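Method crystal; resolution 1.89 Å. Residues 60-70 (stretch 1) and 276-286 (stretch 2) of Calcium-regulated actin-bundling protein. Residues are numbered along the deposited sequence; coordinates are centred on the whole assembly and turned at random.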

# COMPACT_ATOMS: atom_id res chain seq x y z
N GLU A 60 26.07 -19.31 -11.42
CA GLU A 60 24.68 -18.92 -11.66
C GLU A 60 24.56 -17.44 -11.90
O GLU A 60 23.47 -16.95 -12.21
N ALA A 61 25.65 -16.73 -11.79
CA ALA A 61 25.56 -15.29 -11.96
C ALA A 61 24.81 -14.90 -13.20
O ALA A 61 23.91 -14.05 -13.18
N GLU A 62 25.10 -15.53 -14.30
CA GLU A 62 24.44 -15.22 -15.54
C GLU A 62 22.91 -15.40 -15.48
O GLU A 62 22.18 -14.61 -16.04
N PHE A 63 22.45 -16.44 -14.81
CA PHE A 63 21.05 -16.60 -14.67
C PHE A 63 20.46 -15.51 -13.77
O PHE A 63 19.37 -14.98 -13.99
N ILE A 64 21.19 -15.18 -12.75
CA ILE A 64 20.70 -14.20 -11.76
C ILE A 64 20.49 -12.90 -12.49
O ILE A 64 19.48 -12.19 -12.30
N TYR A 65 21.44 -12.60 -13.36
CA TYR A 65 21.44 -11.36 -14.14
C TYR A 65 20.42 -11.31 -15.23
O TYR A 65 19.60 -10.35 -15.33
N SER A 66 20.42 -12.36 -16.05
CA SER A 66 19.60 -12.37 -17.26
C SER A 66 18.16 -12.77 -17.04
O SER A 66 17.28 -12.33 -17.78
N VAL A 67 17.92 -13.61 -16.06
CA VAL A 67 16.59 -14.16 -15.82
C VAL A 67 16.01 -13.72 -14.50
O VAL A 67 14.88 -13.27 -14.47
N GLY A 68 16.74 -13.88 -13.40
CA GLY A 68 16.20 -13.47 -12.09
C GLY A 68 15.91 -11.98 -12.01
O GLY A 68 14.75 -11.53 -11.78
N TRP A 69 16.94 -11.19 -12.30
CA TRP A 69 16.79 -9.74 -12.27
C TRP A 69 15.76 -9.20 -13.25
O TRP A 69 14.93 -8.31 -12.88
N GLU A 70 15.82 -9.66 -14.50
CA GLU A 70 14.91 -9.17 -15.51
C GLU A 70 13.53 -9.43 -15.11
O GLU A 70 12.67 -8.58 -15.29
N ILE A 276 32.34 -6.80 -9.43
CA ILE A 276 33.19 -6.67 -10.61
C ILE A 276 32.53 -7.38 -11.73
O ILE A 276 32.34 -6.81 -12.79
N TRP A 277 32.07 -8.62 -11.52
CA TRP A 277 31.39 -9.34 -12.58
C TRP A 277 30.12 -8.57 -13.07
O TRP A 277 29.84 -8.48 -14.27
N TRP A 278 29.33 -8.03 -12.14
CA TRP A 278 28.03 -7.42 -12.53
C TRP A 278 28.26 -6.20 -13.37
O TRP A 278 27.64 -5.99 -14.40
N MET A 279 29.18 -5.37 -12.92
CA MET A 279 29.44 -4.13 -13.65
C MET A 279 29.97 -4.38 -15.03
O MET A 279 29.58 -3.74 -15.97
N ASN A 280 30.84 -5.37 -15.18
CA ASN A 280 31.32 -5.77 -16.54
C ASN A 280 30.23 -6.32 -17.37
O ASN A 280 30.06 -5.96 -18.50
N ARG A 281 29.45 -7.23 -16.81
CA ARG A 281 28.27 -7.69 -17.54
C ARG A 281 27.34 -6.60 -18.04
O ARG A 281 26.81 -6.63 -19.17
N ASP A 282 27.11 -5.63 -17.17
CA ASP A 282 26.14 -4.58 -17.44
C ASP A 282 26.68 -3.62 -18.51
O ASP A 282 26.00 -3.27 -19.48
N LEU A 283 27.95 -3.25 -18.35
CA LEU A 283 28.68 -2.50 -19.38
C LEU A 283 28.61 -3.19 -20.69
O LEU A 283 28.31 -2.58 -21.69
N GLU A 284 28.89 -4.49 -20.69
CA GLU A 284 28.80 -5.28 -21.92
C GLU A 284 27.43 -5.13 -22.60
O GLU A 284 27.34 -4.83 -23.79
N GLU A 285 26.36 -5.34 -21.83
CA GLU A 285 24.97 -5.21 -22.30
C GLU A 285 24.73 -3.82 -22.87
O GLU A 285 24.25 -3.62 -24.00
N LYS A 286 25.14 -2.83 -22.11
CA LYS A 286 24.95 -1.47 -22.57
C LYS A 286 25.64 -1.22 -23.88
O LYS A 286 25.04 -0.57 -24.75

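Helices 61-70 and 276-286 cross at -47°, with axes 11.2 Å apart at closest approach, a spacing filled largely by aromatic side chains. Ala61 points toward the second helix, and its CB lies over the face of the Trp277 indole (chi1 t), 3.8 Å from CZ2, in a CH-pi contact. Glu62 (t, p) leaves its backbone sideways, but its carboxylate reaches Arg281 in a two-pronged salt bridge: Arg281 NE donates to Glu62 OE1 at 2.8 Å and Arg281 NH2 to Glu62 OE2 at 2.9 Å, both nearly linear. Phe63 points away, whereas Ile64 (m, t) brings CG2 within 4.3 Å of Trp278 CZ3 at the indole edge.

Tyr65 (t) is the central knob, seated among Trp278, Arg281, Asp282 and Glu285. Arg281 CG covers one ring face, the Tyr65 edge meets the face of Trp278 (t), and Tyr65 OH donates to Asp282 OD1 at 2.9 Å, giving the buried hydroxyl a polar partner. Ser66 (m) supports the salt bridge from within its own helix, its OG donating to Glu62 OE2 at 2.7 Å. One turn after Tyr65, Trp69 (t) presents its face to the edge of Trp278, with Trp69 CD2 3.5 Å from Trp278 CZ2, extending the edge-to-face series. Glu70 makes no contact with the second helix.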

# COMPACT_ATOMS: atom_id res chain seq x y z
CB GLU A 60 23.82 -19.23 -10.47
CG GLU A 60 24.03 -20.64 -9.96
CD GLU A 60 23.76 -21.72 -11.00
OE1 GLU A 60 22.62 -21.75 -11.54
OE2 GLU A 60 24.67 -22.61 -11.18
CB ALA A 61 26.94 -14.65 -11.93
CB GLU A 62 25.02 -16.04 -16.70
CG GLU A 62 24.38 -15.76 -18.03
CD GLU A 62 24.55 -14.31 -18.47
OE1 GLU A 62 25.46 -13.59 -18.00
OE2 GLU A 62 23.70 -13.85 -19.24
CB PHE A 63 20.80 -17.95 -14.03
CG PHE A 63 19.37 -18.31 -13.93
CD1 PHE A 63 18.59 -17.85 -12.85
CD2 PHE A 63 18.79 -19.16 -14.87
CE1 PHE A 63 17.25 -18.20 -12.77
CE2 PHE A 63 17.45 -19.52 -14.77
CZ PHE A 63 16.66 -19.02 -13.75
CB ILE A 64 21.66 -14.10 -10.58
CG1 ILE A 64 21.51 -15.32 -9.67
CG2 ILE A 64 21.34 -12.81 -9.73
CD1 ILE A 64 22.68 -15.56 -8.79
CB TYR A 65 22.84 -11.11 -14.72
CG TYR A 65 22.95 -9.81 -15.48
CD1 TYR A 65 22.66 -9.78 -16.86
CD2 TYR A 65 23.34 -8.64 -14.85
CE1 TYR A 65 22.76 -8.59 -17.57
CE2 TYR A 65 23.43 -7.45 -15.57
CZ TYR A 65 23.13 -7.45 -16.92
OH TYR A 65 23.24 -6.27 -17.63
CB SER A 66 20.22 -13.34 -18.28
OG SER A 66 21.35 -12.70 -18.80
CB VAL A 67 16.62 -15.70 -15.80
CG1 VAL A 67 15.20 -16.29 -15.70
CG2 VAL A 67 17.31 -16.26 -17.04
CB TRP A 69 18.14 -9.10 -12.49
CG TRP A 69 18.24 -7.65 -12.29
CD1 TRP A 69 17.72 -6.96 -11.28
CD2 TRP A 69 18.99 -6.70 -13.09
NE1 TRP A 69 18.11 -5.61 -11.39
CE2 TRP A 69 18.84 -5.46 -12.52
CE3 TRP A 69 19.73 -6.81 -14.27
CZ2 TRP A 69 19.41 -4.30 -13.07
CZ3 TRP A 69 20.32 -5.65 -14.81
CH2 TRP A 69 20.16 -4.43 -14.21
CB GLU A 70 15.12 -9.79 -16.88
CG GLU A 70 16.35 -9.20 -17.58
CD GLU A 70 16.22 -7.67 -17.77
OE1 GLU A 70 15.13 -7.26 -18.20
OE2 GLU A 70 17.19 -6.90 -17.49
CB ILE A 276 34.65 -7.13 -10.36
CG1 ILE A 276 35.37 -6.27 -9.31
CG2 ILE A 276 35.42 -7.17 -11.66
CD1 ILE A 276 35.34 -4.78 -9.58
CB TRP A 277 31.00 -10.76 -12.08
CG TRP A 277 30.28 -11.60 -13.15
CD1 TRP A 277 30.86 -12.54 -14.00
CD2 TRP A 277 28.89 -11.59 -13.48
NE1 TRP A 277 29.90 -13.09 -14.82
CE2 TRP A 277 28.70 -12.52 -14.54
CE3 TRP A 277 27.79 -10.87 -13.01
CZ2 TRP A 277 27.44 -12.73 -15.13
CZ3 TRP A 277 26.55 -11.09 -13.58
CH2 TRP A 277 26.38 -12.02 -14.63
CB TRP A 278 27.25 -7.02 -11.26
CG TRP A 278 25.86 -6.59 -11.53
CD1 TRP A 278 25.42 -5.31 -11.87
CD2 TRP A 278 24.68 -7.40 -11.48
NE1 TRP A 278 24.09 -5.30 -11.97
CE2 TRP A 278 23.60 -6.56 -11.76
CE3 TRP A 278 24.44 -8.75 -11.19
CZ2 TRP A 278 22.28 -7.04 -11.81
CZ3 TRP A 278 23.12 -9.22 -11.23
CH2 TRP A 278 22.07 -8.38 -11.51
CB MET A 279 30.42 -3.27 -12.85
CG MET A 279 29.74 -2.62 -11.66
SD MET A 279 30.76 -1.37 -10.87
CE MET A 279 32.37 -2.23 -10.71
CB ASN A 280 32.51 -6.72 -16.44
CG ASN A 280 33.84 -5.97 -16.16
OD1 ASN A 280 34.46 -5.47 -17.06
ND2 ASN A 280 34.23 -5.86 -14.91
CB ARG A 281 27.47 -8.63 -16.63
CG ARG A 281 26.34 -9.33 -17.33
CD ARG A 281 26.89 -10.29 -18.38
NE ARG A 281 25.80 -11.00 -19.03
CZ ARG A 281 25.01 -10.47 -19.97
NH1 ARG A 281 25.17 -9.23 -20.39
NH2 ARG A 281 24.01 -11.21 -20.50
CB ASP A 282 25.88 -3.90 -16.12
CG ASP A 282 24.67 -3.03 -16.16
OD1 ASP A 282 23.61 -3.57 -16.52
OD2 ASP A 282 24.78 -1.84 -15.79
CB LEU A 283 30.14 -2.37 -19.02
CG LEU A 283 31.03 -1.62 -20.00
CD1 LEU A 283 30.67 -0.11 -20.01
CD2 LEU A 283 32.50 -1.86 -19.60
CB GLU A 284 29.13 -6.74 -21.54
CG GLU A 284 28.94 -7.81 -22.60
CD GLU A 284 29.02 -9.26 -22.02
OE1 GLU A 284 28.39 -10.17 -22.60
OE2 GLU A 284 29.69 -9.52 -20.99
CB GLU A 285 24.00 -5.46 -21.12
CG GLU A 285 22.55 -5.74 -21.49
CD GLU A 285 22.41 -6.99 -22.32
OE1 GLU A 285 23.31 -7.84 -22.21
OE2 GLU A 285 21.43 -7.11 -23.09
CB LYS A 286 25.38 -0.47 -21.48
CG LYS A 286 24.33 -0.32 -20.37
CD LYS A 286 24.97 0.01 -19.04
CE LYS A 286 24.00 0.79 -18.12
NZ LYS A 286 22.83 0.02 -17.59